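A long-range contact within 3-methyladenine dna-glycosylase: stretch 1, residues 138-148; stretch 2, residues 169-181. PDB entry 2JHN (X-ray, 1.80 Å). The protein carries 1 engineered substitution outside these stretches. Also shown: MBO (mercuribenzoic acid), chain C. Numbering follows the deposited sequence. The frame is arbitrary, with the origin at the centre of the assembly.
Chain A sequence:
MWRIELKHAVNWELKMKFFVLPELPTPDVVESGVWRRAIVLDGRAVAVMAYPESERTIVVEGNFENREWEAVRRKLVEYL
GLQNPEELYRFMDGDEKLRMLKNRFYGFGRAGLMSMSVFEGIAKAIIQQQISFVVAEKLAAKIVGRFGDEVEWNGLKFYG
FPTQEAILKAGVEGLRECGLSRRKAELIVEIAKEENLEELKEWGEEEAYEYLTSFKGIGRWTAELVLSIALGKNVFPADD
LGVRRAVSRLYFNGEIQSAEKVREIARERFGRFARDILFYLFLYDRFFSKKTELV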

ATOM      1  N   LYS A 138       6.942   4.488  11.190  1.00 19.34           N
ATOM      2  CA  LYS A 138       8.070   4.338  12.119  1.00 19.34           C
ATOM      3  C   LYS A 138       7.918   3.081  12.964  1.00 18.45           C
ATOM      4  O   LYS A 138       8.901   2.386  13.220  1.00 18.56           O
ATOM      5  CB  LYS A 138       8.219   5.575  13.018  1.00 19.63           C
ATOM      6  CG  LYS A 138       8.724   6.776  12.263  1.00 23.64           C
ATOM      7  CD  LYS A 138       8.915   7.967  13.184  1.00 27.30           C
ATOM      8  CE  LYS A 138       9.251   9.190  12.356  1.00 30.49           C
ATOM      9  NZ  LYS A 138       9.863  10.251  13.206  1.00 33.67           N
ATOM     10  N   LEU A 139       6.686   2.782  13.384  1.00 17.93           N
ATOM     11  CA  LEU A 139       6.401   1.548  14.112  1.00 17.02           C
ATOM     12  C   LEU A 139       6.692   0.328  13.235  1.00 17.22           C
ATOM     13  O   LEU A 139       7.326  -0.629  13.694  1.00 15.21           O
ATOM     14  CB  LEU A 139       4.970   1.527  14.640  1.00 17.49           C
ATOM     15  CG  LEU A 139       4.772   2.317  15.935  1.00 17.71           C
ATOM     16  CD1 LEU A 139       3.306   2.571  16.236  1.00 18.29           C
ATOM     17  CD2 LEU A 139       5.436   1.581  17.110  1.00 21.16           C
ATOM     18  N   ALA A 140       6.267   0.381  11.961  1.00 16.22           N
ATOM     19  CA  ALA A 140       6.577  -0.686  11.004  1.00 16.51           C
ATOM     20  C   ALA A 140       8.089  -0.918  10.895  1.00 16.92           C
ATOM     21  O   ALA A 140       8.542  -2.069  10.889  1.00 16.64           O
ATOM     22  CB  ALA A 140       5.998  -0.366   9.608  1.00 16.80           C
ATOM     23  N   ALA A 141       8.845   0.177  10.779  1.00 16.35           N
ATOM     24  CA  ALA A 141      10.307   0.096  10.691  1.00 17.11           C
ATOM     25  C   ALA A 141      10.943  -0.568  11.932  1.00 16.98           C
ATOM     26  O   ALA A 141      11.886  -1.337  11.794  1.00 17.20           O
ATOM     27  CB  ALA A 141      10.910   1.456  10.400  1.00 17.08           C
ATOM     28  N   LYS A 142      10.398  -0.312  13.118  1.00 18.31           N
ATOM     29  CA  LYS A 142      10.881  -0.954  14.351  1.00 18.64           C
ATOM     30  C   LYS A 142      10.670  -2.464  14.262  1.00 17.77           C
ATOM     31  O   LYS A 142      11.575  -3.261  14.514  1.00 16.75           O
ATOM     32  CB  LYS A 142      10.142  -0.401  15.570  1.00 20.57           C
ATOM     33  CG  LYS A 142      10.337   1.084  15.834  1.00 23.23           C
ATOM     34  CD  LYS A 142      11.348   1.258  16.953  1.00 27.04           C
ATOM     35  CE  LYS A 142      11.497   2.706  17.336  1.00 29.15           C
ATOM     36  NZ  LYS A 142      12.903   2.932  17.771  1.00 30.44           N
ATOM     37  N   ILE A 143       9.475  -2.853  13.847  1.00 16.80           N
ATOM     38  CA  ILE A 143       9.130  -4.269  13.759  1.00 16.53           C
ATOM     39  C   ILE A 143       9.922  -5.003  12.663  1.00 15.81           C
ATOM     40  O   ILE A 143      10.310  -6.172  12.822  1.00 15.52           O
ATOM     41  CB  ILE A 143       7.602  -4.403  13.586  1.00 17.94           C
ATOM     42  CG1 ILE A 143       6.892  -3.911  14.858  1.00 18.13           C
ATOM     43  CG2 ILE A 143       7.212  -5.834  13.270  1.00 18.69           C
ATOM     44  CD1 ILE A 143       7.075  -4.822  16.022  1.00 24.87           C
ATOM     45  N   VAL A 144      10.144  -4.326  11.532  1.00 14.48           N
ATOM     46  CA  VAL A 144      10.926  -4.884  10.436  1.00 14.14           C
ATOM     47  C   VAL A 144      12.379  -5.066  10.895  1.00 14.45           C
ATOM     48  O   VAL A 144      13.011  -6.069  10.589  1.00 15.25           O
ATOM     49  CB  VAL A 144      10.859  -3.939   9.202  1.00 13.89           C
ATOM     50  CG1 VAL A 144      11.909  -4.293   8.118  1.00 13.24           C
ATOM     51  CG2 VAL A 144       9.454  -3.994   8.651  1.00 12.83           C
ATOM     52  N   GLY A 145      12.882  -4.078  11.617  1.00 15.59           N
ATOM     53  CA  GLY A 145      14.293  -4.083  12.031  1.00 17.42           C
ATOM     54  C   GLY A 145      14.557  -5.293  12.917  1.00 18.05           C
ATOM     55  O   GLY A 145      15.556  -6.018  12.746  1.00 18.93           O
ATOM     56  N   ARG A 146      13.642  -5.555  13.836  1.00 18.55           N
ATOM     57  CA  ARG A 146      13.885  -6.612  14.822  1.00 18.60           C
ATOM     58  C   ARG A 146      13.418  -8.007  14.393  1.00 19.35           C
ATOM     59  O   ARG A 146      14.037  -9.027  14.751  1.00 17.69           O
ATOM     60  CB  ARG A 146      13.277  -6.226  16.161  1.00 19.82           C
ATOM     61  CG  ARG A 146      13.565  -7.263  17.273  1.00 19.50           C
ATOM     62  CD  ARG A 146      13.335  -6.643  18.630  1.00 21.91           C
ATOM     63  NE  ARG A 146      14.334  -5.616  18.889  1.00 21.14           N
ATOM     64  CZ  ARG A 146      14.226  -4.671  19.820  1.00 22.37           C
ATOM     65  NH1 ARG A 146      13.160  -4.623  20.624  1.00 24.01           N
ATOM     66  NH2 ARG A 146      15.207  -3.781  19.957  1.00 25.26           N
ATOM     67  N   PHE A 147      12.306  -8.057  13.659  1.00 18.38           N
ATOM     68  CA  PHE A 147      11.634  -9.321  13.383  1.00 18.76           C
ATOM     69  C   PHE A 147      11.547  -9.664  11.890  1.00 19.12           C
ATOM     70  O   PHE A 147      11.181 -10.783  11.511  1.00 19.39           O
ATOM     71  CB  PHE A 147      10.252  -9.340  14.065  1.00 18.04           C
ATOM     72  CG  PHE A 147      10.303  -9.137  15.574  1.00 19.67           C
ATOM     73  CD1 PHE A 147      10.925 -10.086  16.407  1.00 21.73           C
ATOM     74  CD2 PHE A 147       9.739  -8.002  16.161  1.00 21.02           C
ATOM     75  CE1 PHE A 147      10.966  -9.893  17.816  1.00 19.87           C
ATOM     76  CE2 PHE A 147       9.782  -7.798  17.542  1.00 22.02           C
ATOM     77  CZ  PHE A 147      10.406  -8.750  18.372  1.00 19.98           C
ATOM     78  N   GLY A 148      11.885  -8.706  11.030  1.00 20.38           N
ATOM     79  CA  GLY A 148      11.826  -8.939   9.597  1.00 21.63           C
ATOM     80  C   GLY A 148      13.019  -9.682   9.045  1.00 23.31           C
ATOM     81  O   GLY A 148      14.067  -9.782   9.693  1.00 23.17           O
ATOM     82  N   LYS A 169       6.570 -15.764  17.111  1.00 23.89           N
ATOM     83  CA  LYS A 169       7.771 -15.794  17.954  1.00 24.92           C
ATOM     84  C   LYS A 169       7.988 -14.487  18.724  1.00 25.05           C
ATOM     85  O   LYS A 169       8.259 -14.513  19.919  1.00 24.61           O
ATOM     86  CB  LYS A 169       9.019 -16.180  17.139  1.00 25.57           C
ATOM     87  CG  LYS A 169      10.349 -16.164  17.965  1.00 27.41           C
ATOM     88  CD  LYS A 169      10.312 -17.120  19.196  1.00 31.05           C
ATOM     89  CE  LYS A 169      11.510 -16.870  20.144  1.00 30.41           C
ATOM     90  NZ  LYS A 169      11.295 -17.362  21.541  1.00 31.04           N
ATOM     91  N   ALA A 170       7.844 -13.342  18.057  1.00 24.49           N
ATOM     92  CA  ALA A 170       7.926 -12.039  18.730  1.00 24.74           C
ATOM     93  C   ALA A 170       6.933 -11.969  19.881  1.00 24.92           C
ATOM     94  O   ALA A 170       7.252 -11.450  20.952  1.00 25.40           O
ATOM     95  CB  ALA A 170       7.655 -10.870  17.708  1.00 23.46           C
ATOM     96  N   GLY A 171       5.724 -12.491  19.645  1.00 24.91           N
ATOM     97  CA  GLY A 171       4.646 -12.489  20.641  1.00 23.79           C
ATOM     98  C   GLY A 171       4.099 -11.117  20.964  1.00 23.26           C
ATOM     99  O   GLY A 171       4.598 -10.100  20.469  1.00 23.35           O
ATOM    100  N   VAL A 172       3.059 -11.076  21.793  1.00 22.91           N
ATOM    101  CA  VAL A 172       2.508  -9.785  22.230  1.00 22.58           C
ATOM    102  C   VAL A 172       3.592  -8.883  22.827  1.00 22.30           C
ATOM    103  O   VAL A 172       3.705  -7.716  22.470  1.00 22.13           O
ATOM    104  CB  VAL A 172       1.321  -9.949  23.239  1.00 22.98           C
ATOM    105  CG1 VAL A 172       0.989  -8.613  23.932  1.00 22.90           C
ATOM    106  CG2 VAL A 172       0.100 -10.531  22.536  1.00 23.32           C
ATOM    107  N   GLU A 173       4.397  -9.413  23.750  1.00 22.59           N
ATOM    108  CA  GLU A 173       5.368  -8.560  24.433  1.00 22.29           C
ATOM    109  C   GLU A 173       6.464  -8.003  23.525  1.00 21.54           C
ATOM    110  O   GLU A 173       6.926  -6.889  23.730  1.00 21.16           O
ATOM    111  CB  GLU A 173       6.004  -9.281  25.640  1.00 23.43           C
ATOM    112  CG  GLU A 173       5.081  -9.372  26.855  1.00 25.82           C
ATOM    113  CD  GLU A 173       4.536  -8.010  27.298  1.00 31.47           C
ATOM    114  OE1 GLU A 173       5.309  -7.013  27.380  1.00 33.66           O
ATOM    115  OE2 GLU A 173       3.312  -7.956  27.565  1.00 33.96           O
ATOM    116  N   GLY A 174       6.886  -8.784  22.541  1.00 21.35           N
ATOM    117  CA  GLY A 174       7.932  -8.345  21.594  1.00 21.05           C
ATOM    118  C   GLY A 174       7.449  -7.178  20.740  1.00 20.66           C
ATOM    119  O   GLY A 174       8.183  -6.225  20.497  1.00 19.76           O
ATOM    120  N   LEU A 175       6.190  -7.257  20.300  1.00 20.94           N
ATOM    121  CA  LEU A 175       5.540  -6.159  19.580  1.00 21.81           C
ATOM    122  C   LEU A 175       5.352  -4.925  20.465  1.00 21.96           C
ATOM    123  O   LEU A 175       5.593  -3.816  20.000  1.00 21.57           O
ATOM    124  CB  LEU A 175       4.196  -6.602  18.953  1.00 21.20           C
ATOM    125  CG  LEU A 175       4.265  -7.772  17.957  1.00 22.57           C
ATOM    126  CD1 LEU A 175       2.893  -8.043  17.345  1.00 20.86           C
ATOM    127  CD2 LEU A 175       5.308  -7.575  16.868  1.00 24.11           C
ATOM    128  N   ARG A 176       4.951  -5.116  21.731  1.00 22.99           N
ATOM    129  CA  ARG A 176       4.797  -3.987  22.665  1.00 24.96           C
ATOM    130  C   ARG A 176       6.128  -3.292  22.874  1.00 24.55           C
ATOM    131  O   ARG A 176       6.182  -2.074  22.963  1.00 25.52           O
ATOM    132  CB  ARG A 176       4.225  -4.412  24.030  1.00 25.01           C
ATOM    133  CG  ARG A 176       2.817  -5.005  23.986  1.00 27.11           C
ATOM    134  CD  ARG A 176       2.308  -5.290  25.386  1.00 27.96           C
ATOM    135  NE  ARG A 176       2.168  -4.045  26.131  1.00 33.08           N
ATOM    136  CZ  ARG A 176       2.069  -3.973  27.458  1.00 37.66           C
ATOM    137  NH1 ARG A 176       2.114  -5.078  28.204  1.00 38.17           N
ATOM    138  NH2 ARG A 176       1.938  -2.785  28.041  1.00 39.48           N
ATOM    139  N   GLU A 177       7.199  -4.079  22.960  1.00 24.70           N
ATOM    140  CA  GLU A 177       8.548  -3.541  23.109  1.00 25.18           C
ATOM    141  C   GLU A 177       8.940  -2.609  21.969  1.00 24.30           C
ATOM    142  O   GLU A 177       9.610  -1.606  22.180  1.00 24.46           O
ATOM    143  CB  GLU A 177       9.556  -4.674  23.264  1.00 25.51           C
ATOM    144  CG  GLU A 177       9.416  -5.376  24.615  1.00 26.59           C
ATOM    145  CD  GLU A 177      10.316  -6.610  24.784  1.00 27.72           C
ATOM    146  OE1 GLU A 177      11.146  -6.950  23.881  1.00 30.04           O
ATOM    147  OE2 GLU A 177      10.173  -7.244  25.854  1.00 28.03           O
ATOM    148  N   CYS A 178       8.471  -2.919  20.763  1.00 23.86           N
ATOM    149  CA  CYS A 178       8.789  -2.112  19.590  1.00 23.78           C
ATOM    150  C   CYS A 178       7.919  -0.836  19.528  1.00 24.06           C
ATOM    151  O   CYS A 178       8.156   0.036  18.692  1.00 24.52           O
ATOM    152  CB  CYS A 178       8.626  -2.948  18.310  1.00 22.87           C
ATOM    153  SG  CYS A 178       9.890  -4.265  18.048  1.00 21.51           S
ATOM    154  N   GLY A 179       6.935  -0.729  20.415  1.00 25.21           N
ATOM    155  CA  GLY A 179       6.097   0.480  20.528  1.00 25.77           C
ATOM    156  C   GLY A 179       4.590   0.291  20.399  1.00 26.66           C
ATOM    157  O   GLY A 179       3.818   1.231  20.625  1.00 26.97           O
ATOM    158  N   LEU A 180       4.158  -0.907  20.021  1.00 27.23           N
ATOM    159  CA  LEU A 180       2.728  -1.196  19.837  1.00 28.01           C
ATOM    160  C   LEU A 180       1.956  -1.303  21.146  1.00 28.56           C
ATOM    161  O   LEU A 180       2.423  -1.921  22.109  1.00 29.08           O
ATOM    162  CB  LEU A 180       2.509  -2.478  19.010  1.00 28.33           C
ATOM    163  CG  LEU A 180       2.585  -2.446  17.479  1.00 28.51           C
ATOM    164  CD1 LEU A 180       3.989  -2.169  17.011  1.00 30.85           C
ATOM    165  CD2 LEU A 180       2.122  -3.786  16.935  1.00 28.22           C
ATOM    166  N   SER A 181       0.771  -0.699  21.163  1.00 28.31           N
ATOM    167  CA  SER A 181      -0.175  -0.826  22.259  1.00 28.84           C
ATOM    168  C   SER A 181      -0.470  -2.296  22.470  1.00 28.40           C
ATOM    169  O   SER A 181      -0.362  -3.096  21.541  1.00 29.36           O
ATOM    170  CB  SER A 181      -1.481  -0.082  21.939  1.00 29.11           C
ATOM    171  OG  SER A 181      -2.402  -0.906  21.228  1.00 30.36           O
TER
HETATM  172 HG   MBO C1296      11.812  -2.998  17.691  0.70 24.57          HG
HETATM  173  CE1 MBO C1296      13.709  -1.809  17.281  0.70 23.92           C
HETATM  174  CE2 MBO C1296      14.123  -0.863  18.209  0.70 22.74           C
HETATM  175  CE3 MBO C1296      15.283  -0.149  17.946  0.70 24.07           C
HETATM  176  CE4 MBO C1296      15.995  -0.377  16.771  0.70 24.12           C
HETATM  177  CE5 MBO C1296      15.573  -1.336  15.852  0.70 24.34           C
HETATM  178  CE6 MBO C1296      14.416  -2.063  16.109  0.70 22.73           C
HETATM  179  CZ  MBO C1296      17.238   0.411  16.496  0.70 25.14           C
HETATM  180  OZ1 MBO C1296      17.940   0.110  15.518  0.70 27.06           O
HETATM  181  OZ2 MBO C1296      17.527   1.364  17.244  0.70 27.09           O
HETATM  182  O   HOH W   1      10.951  -6.787  21.005  1.00 26.27           O

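A mercury atom sits at the edge of this contact. Cys178 SG binds MBO HG at 2.3 Å, and Lys142 O of the other stretch lies 3.2 Å from MBO HG. The mercuribenzoic acid therefore touches both stretches. Its ring carbon CE1 lies over one face of the Arg146 guanidinium.

No direct hydrogen bond joins the two stretches. Packing does most of the work, and 509 Å² of surface is buried in total. The helices cross at 126°, with axes 10.3 Å apart at closest approach.

Cys178 has the largest covered area. Its CA-to-CB bond points toward helix 138-147, and Ile143 CD1 packs against Cys178 CB at 3.3 Å. Ile143 CD1 also meets Leu175 CD2 at 3.4 Å. Both chi angles of Ile143 are m, and its end comes nearer than its CA-to-CB direction suggests. A branched apolar side chain suits this buried place.

Phe147 closes one end. Ala170 CB stands over its ring face, 3.4 Å from the Phe147 ring centroid, in a CH-pi contact. The small methyl fits close to the flat ring. Gly174 O lies at the ring edge, 3.7 Å from Phe147 CE2. A CB on Gly174 would be tight against Phe147 CZ and would clash with Ala170 O.

At the other end, Leu139 CD2 reaches Leu180 CD1 at 4.0 Å and Gly179 C at 3.6 Å. Gly179 has positive phi, in a Schellman motif. At its backbone angles a CB would be jammed against Cys178 O, which by itself calls for glycine. A CB there would also clash with Leu139 CD2.

Water 1 provides a polar link. It accepts from Arg146 NH1 at 3.1 Å, and donates to Gly174 O at 2.9 Å and Glu177 OE1 at 2.9 Å. Arg146 NH1 and Glu177 OE1 are 4.5 Å apart, too far for a salt bridge.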